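Local coordinates for NO-binding heme-dependent sensor protein (Shewanella oneidensis, PDB 4U9B) that binds heme and a zinc ion and, as an H-NOX gas sensor, takes up nitric oxide at its ferrous heme iron, at residues R137-A142 and D170-I175; S49-V54 and M60-V65; D89-L94 and Q155-S160. One frame throughout, in Å; residues are numbered along the deposited sequence.

Contact 1: R137-A142 and D170-I175; sequences RLCFCA and DHCMLI. With ZN (zinc ion), chain D; HEM (protoporphyrin IX containing Fe), chain B.
Cys139, in the first turn of helix 139-152, faces Cys172, the opening residue of strand 172-179, with 7.0 Å between their CA atoms, so the start of the helix and the start of the strand lie next to each other. Both CB atoms point into the gap, and both thiolates end on one zinc ion: Cys139 SG lies 2.3 Å from the metal, and Cys172 SG lies at the same 2.3 Å. The sulfurs subtend about 102° at the zinc, close to a tetrahedral corner. In Cys139 a chi1 of 58°, with SG between backbone N and carbonyl carbon, swings the sulfur onto the metal. Around the zinc Cys139 CB and Cys172 SG crowd to 3.4 Å. His161 and Cys164 complete a site of three cysteines and one histidine, probably structural, that pins the four-stranded antiparallel sheet of this H-NOX fold to helix 139-152, which also lines the heme pocket. Because Leu138 is the N-cap, the Cys139 sulfur sits near the positive end of the helix, which probably helps to stabilise its thiolate form. Beyond the metal the packing is sparse: Leu174 brings CD2 to 4.3 Å from Cys139 O. Toward the porphyrin, Leu138 CD1 lies 3.7 Å from the heme propionate carbon CAA, and one turn on, Ala142 CB packs 3.8 Å from the heme methyl CMA. Tyr132 OH bonds both Leu138 N and the heme.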
loop_
_atom_site.group_PDB
_atom_site.type_symbol
_atom_site.label_atom_id
_atom_site.label_comp_id
_atom_site.label_asym_id
_atom_site.label_seq_id
_atom_site.Cartn_x
_atom_site.Cartn_y
_atom_site.Cartn_z
ATOM N N ARG A 137 -1.142 1.831 10.662
ATOM C CA ARG A 137 0.224 2.352 10.687
ATOM C C ARG A 137 1.045 1.807 9.519
ATOM O O ARG A 137 2.164 1.317 9.686
ATOM C CB ARG A 137 0.892 2.031 12.024
ATOM C CG ARG A 137 0.085 2.514 13.222
ATOM C CD ARG A 137 0.962 2.844 14.420
ATOM N NE ARG A 137 2.027 1.868 14.617
ATOM C CZ ARG A 137 3.108 2.080 15.361
ATOM N NH1 ARG A 137 3.281 3.242 15.980
ATOM N NH2 ARG A 137 4.025 1.130 15.480
ATOM N N LEU A 138 0.480 1.929 8.322
ATOM C CA LEU A 138 1.110 1.416 7.104
ATOM C C LEU A 138 1.670 2.532 6.223
ATOM O O LEU A 138 1.569 2.483 4.997
ATOM C CB LEU A 138 0.100 0.581 6.311
ATOM C CG LEU A 138 -0.164 -0.826 6.851
ATOM C CD1 LEU A 138 -1.426 -1.404 6.230
ATOM C CD2 LEU A 138 1.025 -1.729 6.568
ATOM N N CYS A 139 2.277 3.530 6.848
ATOM C CA CYS A 139 2.823 4.662 6.106
ATOM C C CYS A 139 3.921 4.227 5.140
ATOM O O CYS A 139 4.119 4.852 4.099
ATOM C CB CYS A 139 3.362 5.720 7.066
ATOM S SG CYS A 139 4.648 5.119 8.175
ATOM N N PHE A 140 4.633 3.154 5.472
ATOM C CA PHE A 140 5.698 2.680 4.595
ATOM C C PHE A 140 5.102 1.990 3.374
ATOM O O PHE A 140 5.709 1.978 2.301
ATOM C CB PHE A 140 6.651 1.743 5.342
ATOM C CG PHE A 140 7.776 2.460 6.035
ATOM C CD1 PHE A 140 7.558 3.141 7.219
ATOM C CD2 PHE A 140 9.052 2.457 5.496
ATOM C CE1 PHE A 140 8.590 3.802 7.856
ATOM C CE2 PHE A 140 10.089 3.118 6.129
ATOM C CZ PHE A 140 9.855 3.794 7.310
ATOM N N CYS A 141 3.906 1.431 3.531
ATOM C CA CYS A 141 3.184 0.875 2.394
ATOM C C CYS A 141 2.716 2.022 1.499
ATOM O O CYS A 141 2.747 1.918 0.272
ATOM C CB CYS A 141 1.999 0.024 2.866
ATOM S SG CYS A 141 1.106 -0.842 1.546
ATOM N N ALA A 142 2.299 3.120 2.123
ATOM C CA ALA A 142 1.903 4.318 1.385
ATOM C C ALA A 142 3.082 4.862 0.589
ATOM O O ALA A 142 2.940 5.242 -0.577
ATOM C CB ALA A 142 1.373 5.386 2.336
ATOM N N ASP A 170 0.898 11.553 15.677
ATOM C CA ASP A 170 -0.448 11.049 15.400
ATOM C C ASP A 170 -0.722 11.001 13.899
ATOM O O ASP A 170 -1.842 10.723 13.468
ATOM C CB ASP A 170 -1.510 11.896 16.114
ATOM C CG ASP A 170 -1.539 13.346 15.647
ATOM O OD1 ASP A 170 -0.893 13.686 14.635
ATOM O OD2 ASP A 170 -2.235 14.151 16.302
ATOM N N HIS A 171 0.312 11.266 13.108
ATOM C CA HIS A 171 0.203 11.251 11.656
ATOM C C HIS A 171 1.591 11.203 11.042
ATOM O O HIS A 171 2.589 11.450 11.724
ATOM C CB HIS A 171 -0.541 12.490 11.147
ATOM C CG HIS A 171 0.241 13.758 11.291
ATOM N ND1 HIS A 171 0.292 14.471 12.469
ATOM C CD2 HIS A 171 1.015 14.434 10.408
ATOM C CE1 HIS A 171 1.058 15.535 12.304
ATOM N NE2 HIS A 171 1.511 15.534 11.063
ATOM N N CYS A 172 1.645 10.882 9.753
ATOM C CA CYS A 172 2.874 10.991 8.978
ATOM C C CYS A 172 2.727 12.109 7.964
ATOM O O CYS A 172 1.625 12.400 7.501
ATOM C CB CYS A 172 3.197 9.688 8.253
ATOM S SG CYS A 172 3.261 8.238 9.307
ATOM N N MET A 173 3.853 12.721 7.624
ATOM C CA MET A 173 3.910 13.738 6.586
ATOM C C MET A 173 4.929 13.315 5.542
ATOM O O MET A 173 6.127 13.245 5.820
ATOM C CB MET A 173 4.280 15.099 7.176
ATOM C CG MET A 173 4.203 16.245 6.182
ATOM S SD MET A 173 2.586 16.391 5.385
ATOM C CE MET A 173 1.520 16.528 6.815
ATOM N N LEU A 174 4.434 12.999 4.351
ATOM C CA LEU A 174 5.278 12.599 3.238
ATOM C C LEU A 174 5.351 13.730 2.224
ATOM O O LEU A 174 4.363 14.044 1.561
ATOM C CB LEU A 174 4.746 11.323 2.578
ATOM C CG LEU A 174 4.998 10.010 3.332
ATOM C CD1 LEU A 174 4.238 9.964 4.645
ATOM C CD2 LEU A 174 4.626 8.818 2.466
ATOM N N ILE A 175 6.521 14.349 2.123
ATOM C CA ILE A 175 6.745 15.405 1.148
ATOM C C ILE A 175 7.313 14.785 -0.117
ATOM O O ILE A 175 8.396 14.198 -0.101
ATOM C CB ILE A 175 7.706 16.489 1.676
ATOM C CG1 ILE A 175 7.211 17.038 3.017
ATOM C CG2 ILE A 175 7.866 17.611 0.652
ATOM C CD1 ILE A 175 5.792 17.582 2.994
HETATM ZN ZN ZN D . 5.299 7.221 8.925
HETATM C CHA HEM B . -5.437 0.320 1.172
HETATM C CHB HEM B . -2.591 4.113 0.205
HETATM C CHC HEM B . -3.701 3.811 -4.481
HETATM C CHD HEM B . -7.374 0.871 -3.306
HETATM C C1A HEM B . -4.434 1.253 1.265
HETATM C C2A HEM B . -3.408 1.312 2.286
HETATM C C3A HEM B . -2.625 2.360 2.009
HETATM C C4A HEM B . -3.124 2.998 0.812
HETATM C CMA HEM B . -1.396 2.833 2.804
HETATM C CAA HEM B . -3.246 0.341 3.479
HETATM C CBA HEM B . -4.373 0.531 4.498
HETATM C CGA HEM B . -4.073 1.602 5.524
HETATM O O1A HEM B . -4.930 1.815 6.427
HETATM O O2A HEM B . -2.995 2.250 5.464
HETATM C C1B HEM B . -2.590 4.335 -1.149
HETATM C C2B HEM B . -1.720 5.246 -1.859
HETATM C C3B HEM B . -2.035 5.176 -3.166
HETATM C C4B HEM B . -3.097 4.195 -3.307
HETATM C CMB HEM B . -0.674 6.122 -1.134
HETATM C CAB HEM B . -1.427 5.912 -4.384
HETATM C CBB HEM B . -0.219 6.484 -4.379
HETATM C C1C HEM B . -4.804 2.988 -4.579
HETATM C C2C HEM B . -5.486 2.635 -5.804
HETATM C C3C HEM B . -6.514 1.831 -5.507
HETATM C C4C HEM B . -6.512 1.635 -4.063
HETATM C CMC HEM B . -5.075 3.129 -7.206
HETATM C CAC HEM B . -7.472 1.241 -6.575
HETATM C CBC HEM B . -8.635 0.652 -6.275
HETATM C C1D HEM B . -7.132 0.382 -2.041
HETATM C C2D HEM B . -7.838 -0.732 -1.452
HETATM C C3D HEM B . -7.236 -0.903 -0.060
HETATM C C4D HEM B . -6.228 0.123 0.062
HETATM C CMD HEM B . -8.953 -1.579 -2.094
HETATM C CAD HEM B . -7.615 -1.952 1.000
HETATM C CBD HEM B . -8.724 -1.416 1.900
HETATM C CGD HEM B . -9.061 -2.464 2.927
HETATM O O1D HEM B . -8.204 -3.351 3.159
HETATM O O2D HEM B . -10.176 -2.416 3.514
HETATM N NA HEM B . -4.226 2.294 0.375
HETATM N NB HEM B . -3.412 3.709 -2.057
HETATM N NC HEM B . -5.459 2.359 -3.536
HETATM N ND HEM B . -6.195 0.857 -1.123
HETATM FE FE HEM B . -4.961 2.446 -1.530
#

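Contact 2: S49-V54 and M60-V65; sequences SIVQDV and MPIQDV
Ile62 drives its terminal methyl into helix 44-58 at the level of Val51 and Gln52. Ile62 CD1 comes to 3.1 Å from Val51 O and to 3.4 Å from Gln52 CA, so it rests on the backbone of the helix itself, not merely among its side chains. This depth follows from the torsions of the isoleucine: CG1 is anti to the backbone N (chi1 -175°), which sends the branch across the gap, and the turn at chi2 (65°) sets the methyl against the carbonyl. The Ile62 side chain crosses that of Val51 at about a right angle. One methyl of Val51 does most of the answering: its CG1 is 3.5 Å from Ile62 CD1 and also 3.5 Å from Val65 CG1, both closer than ordinary van der Waals contact. It therefore fits into the notch that Ile62 and Val65, one helical turn apart, form on their common face. Val65 and Val51 run past each other in opposite directions, and Val54 CG1 flanks the pair more loosely, 4.4 Å from Val65 CG1. At the exposed rim the bent Gln52 chain brings OE1 alongside Ile62 CG1, at 4.1 Å. Ala55, farther along helix 44-58, touches both Ile62 and Val65 and extends the apolar seam. Pro61, the N-cap of the second helix, places Ile62 in its first turn, just after the short connection (59-61) between the two consecutive helices. Away from the seam, Asp53 is held by salt bridges to Arg57 and Lys28 and a hydrogen bond to His29, and Ile50 packs on Leu26, so helix 44-58 lies between helix 19-29 and helix 62-80.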
loop_
_atom_site.group_PDB
_atom_site.type_symbol
_atom_site.label_atom_id
_atom_site.label_comp_id
_atom_site.label_asym_id
_atom_site.label_seq_id
_atom_site.Cartn_x
_atom_site.Cartn_y
_atom_site.Cartn_z
ATOM N N SER A 49 1.194 -10.543 10.374
ATOM C CA SER A 49 1.886 -11.741 10.837
ATOM C C SER A 49 2.678 -12.374 9.704
ATOM O O SER A 49 3.822 -12.786 9.888
ATOM C CB SER A 49 0.899 -12.755 11.415
ATOM O OG SER A 49 0.427 -12.328 12.675
ATOM N N ILE A 50 2.062 -12.450 8.529
ATOM C CA ILE A 50 2.730 -13.003 7.361
ATOM C C ILE A 50 3.957 -12.173 7.005
ATOM O O ILE A 50 5.045 -12.716 6.820
ATOM C CB ILE A 50 1.782 -13.076 6.148
ATOM C CG1 ILE A 50 0.706 -14.139 6.389
ATOM C CG2 ILE A 50 2.555 -13.412 4.870
ATOM C CD1 ILE A 50 -0.458 -14.062 5.431
ATOM N N VAL A 51 3.780 -10.858 6.907
ATOM C CA VAL A 51 4.873 -9.980 6.508
ATOM C C VAL A 51 5.957 -9.937 7.589
ATOM O O VAL A 51 7.137 -9.817 7.273
ATOM C CB VAL A 51 4.367 -8.554 6.195
ATOM C CG1 VAL A 51 5.506 -7.656 5.746
ATOM C CG2 VAL A 51 3.324 -8.600 5.089
ATOM N N GLN A 52 5.558 -10.045 8.856
ATOM C CA GLN A 52 6.516 -10.101 9.962
ATOM C C GLN A 52 7.410 -11.326 9.846
ATOM O O GLN A 52 8.618 -11.253 10.096
ATOM C CB GLN A 52 5.798 -10.107 11.313
ATOM C CG GLN A 52 6.744 -9.990 12.519
ATOM C CD GLN A 52 6.710 -8.628 13.199
ATOM O OE1 GLN A 52 6.063 -7.691 12.728
ATOM N NE2 GLN A 52 7.414 -8.517 14.321
ATOM N N ASP A 53 6.805 -12.448 9.474
ATOM C CA ASP A 53 7.527 -13.702 9.300
ATOM C C ASP A 53 8.554 -13.570 8.178
ATOM O O ASP A 53 9.724 -13.908 8.351
ATOM C CB ASP A 53 6.539 -14.831 8.998
ATOM C CG ASP A 53 7.137 -16.204 9.195
ATOM O OD1 ASP A 53 8.369 -16.355 9.068
ATOM O OD2 ASP A 53 6.360 -17.137 9.481
ATOM N N VAL A 54 8.108 -13.060 7.034
ATOM C CA VAL A 54 8.987 -12.842 5.890
ATOM C C VAL A 54 10.165 -11.955 6.278
ATOM O O VAL A 54 11.315 -12.271 5.972
ATOM C CB VAL A 54 8.225 -12.196 4.709
ATOM C CG1 VAL A 54 9.179 -11.804 3.584
ATOM C CG2 VAL A 54 7.151 -13.139 4.187
ATOM N N MET A 60 15.420 -8.537 7.952
ATOM C CA MET A 60 15.235 -7.139 7.568
ATOM C C MET A 60 14.268 -6.418 8.493
ATOM O O MET A 60 13.448 -7.057 9.156
ATOM C CB MET A 60 14.684 -7.029 6.150
ATOM C CG MET A 60 15.585 -7.522 5.051
ATOM S SD MET A 60 14.673 -7.589 3.499
ATOM C CE MET A 60 14.036 -5.915 3.375
ATOM N N PRO A 61 14.337 -5.076 8.514
ATOM C CA PRO A 61 13.274 -4.331 9.189
ATOM C C PRO A 61 11.948 -4.650 8.529
ATOM O O PRO A 61 11.915 -4.798 7.306
ATOM C CB PRO A 61 13.666 -2.863 8.977
ATOM C CG PRO A 61 15.110 -2.890 8.602
ATOM C CD PRO A 61 15.323 -4.182 7.886
ATOM N N ILE A 62 10.888 -4.777 9.316
ATOM C CA ILE A 62 9.579 -5.085 8.766
ATOM C C ILE A 62 9.128 -3.977 7.818
ATOM O O ILE A 62 8.490 -4.239 6.796
ATOM C CB ILE A 62 8.522 -5.285 9.889
ATOM C CG1 ILE A 62 7.188 -5.733 9.301
ATOM C CG2 ILE A 62 8.326 -4.025 10.709
ATOM C CD1 ILE A 62 7.275 -7.054 8.689
ATOM N N GLN A 63 9.480 -2.741 8.148
ATOM C CA GLN A 63 9.006 -1.590 7.388
ATOM C C GLN A 63 9.590 -1.544 5.976
ATOM O O GLN A 63 8.965 -1.003 5.061
ATOM C CB GLN A 63 9.330 -0.293 8.138
ATOM C CG GLN A 63 8.617 -0.165 9.481
ATOM C CD GLN A 63 7.105 -0.281 9.361
ATOM O OE1 GLN A 63 6.531 0.010 8.315
ATOM N NE2 GLN A 63 6.457 -0.725 10.431
ATOM N N ASP A 64 10.781 -2.105 5.797
ATOM C CA ASP A 64 11.394 -2.168 4.474
ATOM C C ASP A 64 10.674 -3.194 3.598
ATOM O O ASP A 64 10.517 -2.995 2.393
ATOM C CB ASP A 64 12.880 -2.513 4.578
ATOM C CG ASP A 64 13.736 -1.322 4.993
ATOM O OD1 ASP A 64 13.333 -0.164 4.749
ATOM O OD2 ASP A 64 14.824 -1.548 5.559
ATOM N N VAL A 65 10.237 -4.289 4.208
ATOM C CA VAL A 65 9.447 -5.287 3.496
ATOM C C VAL A 65 8.095 -4.692 3.115
ATOM O O VAL A 65 7.604 -4.897 2.004
ATOM C CB VAL A 65 9.246 -6.558 4.345
ATOM C CG1 VAL A 65 8.285 -7.533 3.659
ATOM C CG2 VAL A 65 10.586 -7.229 4.607
#

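Contact 3: D89-L94 and Q155-S160; sequences DDFTSL and QKIQIS
Phe91, in the first turn of helix 91-96, meets Ile157 and Gln155. Phe91 has the most surface buried of the three. With CG anti to the backbone N (chi1 175°), its ring extends toward the strand and receives Ile157 CG2 over one face, 4.2 Å from the ring centroid and 26° off the ring normal, a CH-pi contact. The same methyl is 3.8 Å from Phe91 CE2, and Ile157 CD1 adds a second touch at 4.0 Å from Phe91 CZ, so both branches of the isoleucine lie against the far part of the ring. Gln155 packs lower down, its CB 4.2 Å from Phe91 CB, with CG at a like distance from the same atom. Its chain then bends, and NE2 donates to Lys156 O (3.1 Å), tying the amide back to the main chain of the next residue. With an alanine here in place of Gln155, the space beside Phe91 CB where CG had packed is likely to open and Lys156 O to lose that amide donor. Asp90, the N-cap, accepts from Ser93 N through OD1 and so fixes the helix start that presents Phe91. Phe153, Ala150 and Ile176 also touch the phenylalanine, while Leu94 on the same helix reaches the heme. The join of helix and strand thus depends on shape fit and dispersion between ring and methyls, not on directional bonds between the segments.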
loop_
_atom_site.group_PDB
_atom_site.type_symbol
_atom_site.label_atom_id
_atom_site.label_comp_id
_atom_site.label_asym_id
_atom_site.label_seq_id
_atom_site.Cartn_x
_atom_site.Cartn_y
_atom_site.Cartn_z
ATOM N N ASP A 89 -4.213 11.465 -15.567
ATOM C CA ASP A 89 -3.309 11.704 -16.688
ATOM C C ASP A 89 -1.843 11.747 -16.267
ATOM O O ASP A 89 -0.950 11.576 -17.099
ATOM C CB ASP A 89 -3.673 13.019 -17.383
ATOM C CG ASP A 89 -4.942 12.915 -18.205
ATOM O OD1 ASP A 89 -5.093 11.922 -18.949
ATOM O OD2 ASP A 89 -5.790 13.828 -18.109
ATOM N N ASP A 90 -1.595 11.983 -14.982
ATOM C CA ASP A 90 -0.228 12.110 -14.488
ATOM C C ASP A 90 -0.123 11.793 -13.000
ATOM O O ASP A 90 -1.133 11.630 -12.312
ATOM C CB ASP A 90 0.302 13.521 -14.761
ATOM C CG ASP A 90 -0.638 14.605 -14.268
ATOM O OD1 ASP A 90 -1.003 14.590 -13.076
ATOM O OD2 ASP A 90 -1.016 15.475 -15.080
ATOM N N PHE A 91 1.113 11.717 -12.518
ATOM C CA PHE A 91 1.397 11.347 -11.136
ATOM C C PHE A 91 0.744 12.293 -10.130
ATOM O O PHE A 91 0.107 11.845 -9.178
ATOM C CB PHE A 91 2.910 11.310 -10.915
ATOM C CG PHE A 91 3.316 11.043 -9.493
ATOM C CD1 PHE A 91 3.286 9.758 -8.977
ATOM C CD2 PHE A 91 3.747 12.076 -8.677
ATOM C CE1 PHE A 91 3.664 9.511 -7.671
ATOM C CE2 PHE A 91 4.131 11.835 -7.370
ATOM C CZ PHE A 91 4.087 10.550 -6.866
ATOM N N THR A 92 0.894 13.597 -10.345
ATOM C CA THR A 92 0.362 14.586 -9.410
ATOM C C THR A 92 -1.155 14.473 -9.285
ATOM O O THR A 92 -1.702 14.583 -8.185
ATOM C CB THR A 92 0.727 16.021 -9.838
ATOM O OG1 THR A 92 2.152 16.168 -9.859
ATOM C CG2 THR A 92 0.137 17.048 -8.874
ATOM N N SER A 93 -1.827 14.257 -10.412
ATOM C CA SER A 93 -3.280 14.127 -10.429
ATOM C C SER A 93 -3.732 12.936 -9.589
ATOM O O SER A 93 -4.704 13.029 -8.841
ATOM C CB SER A 93 -3.794 13.975 -11.864
ATOM O OG SER A 93 -3.267 14.984 -12.707
ATOM N N LEU A 94 -3.018 11.821 -9.717
ATOM C CA LEU A 94 -3.348 10.609 -8.970
ATOM C C LEU A 94 -3.226 10.847 -7.470
ATOM O O LEU A 94 -4.155 10.568 -6.715
ATOM C CB LEU A 94 -2.443 9.448 -9.394
ATOM C CG LEU A 94 -2.808 8.057 -8.854
ATOM C CD1 LEU A 94 -2.319 6.978 -9.808
ATOM C CD2 LEU A 94 -2.235 7.807 -7.457
ATOM N N GLN A 155 7.549 8.812 -13.846
ATOM C CA GLN A 155 7.929 10.018 -13.124
ATOM C C GLN A 155 8.927 9.682 -12.024
ATOM O O GLN A 155 8.687 8.784 -11.224
ATOM C CB GLN A 155 6.683 10.685 -12.530
ATOM C CG GLN A 155 6.959 11.947 -11.725
ATOM C CD GLN A 155 7.542 13.058 -12.574
ATOM O OE1 GLN A 155 6.831 13.704 -13.344
ATOM N NE2 GLN A 155 8.843 13.279 -12.445
ATOM N N LYS A 156 10.051 10.391 -11.986
ATOM C CA LYS A 156 11.010 10.214 -10.901
ATOM C C LYS A 156 10.603 11.081 -9.714
ATOM O O LYS A 156 10.226 12.237 -9.892
ATOM C CB LYS A 156 12.427 10.568 -11.353
ATOM C CG LYS A 156 13.479 10.304 -10.289
ATOM C CD LYS A 156 14.864 10.735 -10.735
ATOM C CE LYS A 156 15.912 10.403 -9.680
ATOM N NZ LYS A 156 15.544 10.912 -8.327
ATOM N N ILE A 157 10.668 10.518 -8.510
ATOM C CA ILE A 157 10.309 11.257 -7.304
ATOM C C ILE A 157 11.287 11.015 -6.159
ATOM O O ILE A 157 12.060 10.056 -6.169
ATOM C CB ILE A 157 8.882 10.897 -6.815
ATOM C CG1 ILE A 157 8.788 9.422 -6.399
ATOM C CG2 ILE A 157 7.861 11.204 -7.900
ATOM C CD1 ILE A 157 7.548 9.097 -5.586
ATOM N N GLN A 158 11.236 11.913 -5.182
ATOM C CA GLN A 158 11.940 11.756 -3.917
ATOM C C GLN A 158 10.912 11.993 -2.817
ATOM O O GLN A 158 10.027 12.835 -2.978
ATOM C CB GLN A 158 13.108 12.741 -3.809
ATOM C CG GLN A 158 14.399 12.140 -3.294
ATOM C CD GLN A 158 15.566 13.107 -3.393
ATOM O OE1 GLN A 158 15.377 14.322 -3.469
ATOM N NE2 GLN A 158 16.781 12.569 -3.406
ATOM N N ILE A 159 11.007 11.245 -1.721
ATOM C CA ILE A 159 10.064 11.393 -0.616
ATOM C C ILE A 159 10.783 11.666 0.698
ATOM O O ILE A 159 11.686 10.928 1.095
ATOM C CB ILE A 159 9.171 10.139 -0.454
ATOM C CG1 ILE A 159 8.361 9.914 -1.736
ATOM C CG2 ILE A 159 8.232 10.293 0.758
ATOM C CD1 ILE A 159 7.406 8.736 -1.690
ATOM N N SER A 160 10.370 12.746 1.356
ATOM C CA SER A 160 10.795 13.047 2.715
ATOM C C SER A 160 9.666 12.670 3.661
ATOM O O SER A 160 8.522 13.070 3.470
ATOM C CB SER A 160 11.159 14.523 2.870
ATOM O OG SER A 160 12.247 14.866 2.027
#

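From the N terminus, contact 2 comes first and closes a short loop between the consecutive helices 44-58 and 62-80, complete before the others begin. Contact 3 opens at 89-94 and contact 1 at 137-142; contact 3 then closes at 155-160 and contact 1 at 170-175, so these two cross. Their strands, 156-163 and 172-179, are neighbours in the antiparallel sheet, where Ile175 N and Ser160 O are 2.7 Å apart, a probable hydrogen bond. Contact 2 reaches contact 1 through Gln63 OE1, 3.4 Å from Phe140 CB, which brings helix 62-80 against helix 139-152. Contacts 2 and 3 do not touch, their centres being about 26 Å apart.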